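Local coordinates for protein prephenate dehydratase:Amino acid-binding ACT (Brucella abortus, PDB 6VH5) that probably converts prephenate to phenylpyruvate, with loss of water and carbon dioxide, in phenylalanine biosynthesis, and binds phenylalanine at its ACT domain, at residues C41-P46 with Y101-H106. Sequence-based numbering, arbitrary orientation.
Sequences CRNMFP and YFLPIH
With its CG anti to the backbone N (chi1 -173°), Y101 swings its ring from strand 96-104 toward the last turn of helix 36-44, where M44, whose CG takes the same torsion and whose chain is extended beyond it, runs out along the ring in the opposite direction. The result is a Met-aromatic contact, part of the helix-on-sheet packing in the prephenate dehydratase domain, whose fold resembles that of periplasmic binding proteins. M44 SD lies 5.0 Å from the Y101 ring centroid, oblique to it. The same sulfur rests 3.8 Å from Y101 CB, while M44 CB meets Y101 CD1. At the phenol end the N43 side chain crosses that of Y101 at about a right angle, its amide plane 67° from the ring plane. N43 CB packs 3.3 Å from Y101 OH, so one residue gives the hydroxyl both an apolar and a polar neighbour. On the strand, Y101 and L103 pair through their backbones with F196 and T194 of strand 193-200; T194 is predicted to be essential for activity. L103 CD1 reaches N43 ND2 at 3.9 Å, beside the hydrogen bond that N43 ND2 donates to Y101 OH: 3.1 Å long, 153° at the hydrogen, with the oxygen close to the amide plane.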
loop_
_atom_site.group_PDB
_atom_site.type_symbol
_atom_site.label_atom_id
_atom_site.label_comp_id
_atom_site.label_asym_id
_atom_site.label_seq_id
_atom_site.Cartn_x
_atom_site.Cartn_y
_atom_site.Cartn_z
ATOM N N CYS A 41 10.571 -1.740 17.061
ATOM C CA CYS A 41 10.187 -1.419 18.438
ATOM C C CYS A 41 11.374 -1.573 19.383
ATOM O O CYS A 41 11.627 -0.710 20.233
ATOM C CB CYS A 41 9.038 -2.321 18.904
ATOM S SG CYS A 41 7.460 -2.216 18.024
ATOM N N ARG A 42 12.122 -2.675 19.242
ATOM C CA ARG A 42 13.225 -2.942 20.159
ATOM C C ARG A 42 14.403 -2.012 19.915
ATOM O O ARG A 42 15.087 -1.622 20.870
ATOM C CB ARG A 42 13.671 -4.402 20.042
ATOM C CG ARG A 42 12.681 -5.418 20.585
ATOM C CD ARG A 42 13.084 -6.810 20.144
ATOM N NE ARG A 42 12.058 -7.804 20.425
ATOM C CZ ARG A 42 12.128 -8.689 21.414
ATOM N NH1 ARG A 42 13.195 -8.724 22.207
ATOM N NH2 ARG A 42 11.140 -9.555 21.594
ATOM N N ASN A 43 14.655 -1.641 18.657
ATOM C CA ASN A 43 15.774 -0.751 18.377
ATOM C C ASN A 43 15.493 0.651 18.893
ATOM O O ASN A 43 16.362 1.283 19.508
ATOM C CB ASN A 43 16.060 -0.690 16.876
ATOM C CG ASN A 43 16.557 -2.007 16.319
ATOM O OD1 ASN A 43 16.766 -2.980 17.056
ATOM N ND2 ASN A 43 16.781 -2.035 15.009
ATOM N N MET A 44 14.278 1.146 18.671
ATOM C CA MET A 44 13.968 2.534 18.991
ATOM C C MET A 44 13.521 2.716 20.431
ATOM O O MET A 44 13.874 3.720 21.061
ATOM C CB MET A 44 12.886 3.061 18.050
ATOM C CG MET A 44 12.701 4.554 18.150
ATOM S SD MET A 44 11.633 5.201 16.856
ATOM C CE MET A 44 11.681 6.948 17.259
ATOM N N PHE A 45 12.759 1.757 20.961
ATOM C CA PHE A 45 12.242 1.794 22.328
ATOM C C PHE A 45 12.707 0.535 23.057
ATOM O O PHE A 45 11.911 -0.376 23.326
ATOM C CB PHE A 45 10.717 1.921 22.339
ATOM C CG PHE A 45 10.211 3.156 21.642
ATOM C CD1 PHE A 45 10.097 4.360 22.328
ATOM C CD2 PHE A 45 9.877 3.123 20.293
ATOM C CE1 PHE A 45 9.648 5.510 21.683
ATOM C CE2 PHE A 45 9.429 4.272 19.633
ATOM C CZ PHE A 45 9.313 5.466 20.332
ATOM N N PRO A 46 13.998 0.460 23.397
ATOM C CA PRO A 46 14.539 -0.791 23.952
ATOM C C PRO A 46 13.910 -1.203 25.271
ATOM O O PRO A 46 13.868 -2.400 25.576
ATOM C CB PRO A 46 16.034 -0.477 24.123
ATOM C CG PRO A 46 16.287 0.718 23.267
ATOM C CD PRO A 46 15.026 1.508 23.307
ATOM N N TYR A 101 10.979 6.056 12.153
ATOM C CA TYR A 101 12.115 5.146 12.243
ATOM C C TYR A 101 12.363 4.525 10.879
ATOM O O TYR A 101 11.415 4.126 10.194
ATOM C CB TYR A 101 11.901 4.048 13.295
ATOM C CG TYR A 101 13.146 3.210 13.519
ATOM C CD1 TYR A 101 14.207 3.695 14.278
ATOM C CD2 TYR A 101 13.273 1.946 12.947
ATOM C CE1 TYR A 101 15.355 2.939 14.472
ATOM C CE2 TYR A 101 14.423 1.184 13.129
ATOM C CZ TYR A 101 15.450 1.688 13.898
ATOM O OH TYR A 101 16.584 0.944 14.082
ATOM N N PHE A 102 13.635 4.443 10.498
ATOM C CA PHE A 102 14.051 3.855 9.228
ATOM C C PHE A 102 14.869 2.606 9.510
ATOM O O PHE A 102 15.947 2.684 10.109
ATOM C CB PHE A 102 14.860 4.859 8.399
ATOM C CG PHE A 102 14.053 6.033 7.923
ATOM C CD1 PHE A 102 13.782 7.096 8.773
ATOM C CD2 PHE A 102 13.569 6.076 6.624
ATOM C CE1 PHE A 102 13.035 8.174 8.341
ATOM C CE2 PHE A 102 12.820 7.151 6.182
ATOM C CZ PHE A 102 12.552 8.201 7.042
ATOM N N LEU A 103 14.369 1.461 9.059
ATOM C CA LEU A 103 15.024 0.181 9.322
ATOM C C LEU A 103 15.483 -0.488 8.031
ATOM O O LEU A 103 14.651 -0.785 7.157
ATOM C CB LEU A 103 14.094 -0.743 10.111
ATOM C CG LEU A 103 14.582 -2.175 10.295
ATOM C CD1 LEU A 103 15.719 -2.203 11.288
ATOM C CD2 LEU A 103 13.423 -3.012 10.826
ATOM N N PRO A 104 16.779 -0.730 7.854
ATOM C CA PRO A 104 17.228 -1.560 6.720
ATOM C C PRO A 104 16.715 -2.989 6.862
ATOM O O PRO A 104 16.898 -3.629 7.900
ATOM C CB PRO A 104 18.756 -1.497 6.814
ATOM C CG PRO A 104 19.032 -0.231 7.591
ATOM C CD PRO A 104 17.902 -0.121 8.583
ATOM N N ILE A 105 16.060 -3.477 5.809
ATOM C CA ILE A 105 15.423 -4.793 5.799
ATOM C C ILE A 105 16.419 -5.825 5.271
ATOM O O ILE A 105 16.950 -5.677 4.167
ATOM C CB ILE A 105 14.145 -4.775 4.946
ATOM C CG1 ILE A 105 13.133 -3.807 5.534
ATOM C CG2 ILE A 105 13.533 -6.161 4.853
ATOM C CD1 ILE A 105 12.899 -4.017 7.017
ATOM N N HIS A 106 16.662 -6.877 6.053
ATOM C CA HIS A 106 17.557 -7.959 5.659
ATOM C C HIS A 106 16.938 -9.305 6.007
ATOM O O HIS A 106 16.219 -9.438 7.004
ATOM C CB HIS A 106 18.932 -7.825 6.327
ATOM C CG HIS A 106 19.697 -6.617 5.888
ATOM N ND1 HIS A 106 20.002 -6.369 4.566
ATOM C CD2 HIS A 106 20.188 -5.568 6.591
ATOM C CE1 HIS A 106 20.664 -5.229 4.478
ATOM N NE2 HIS A 106 20.787 -4.722 5.691
#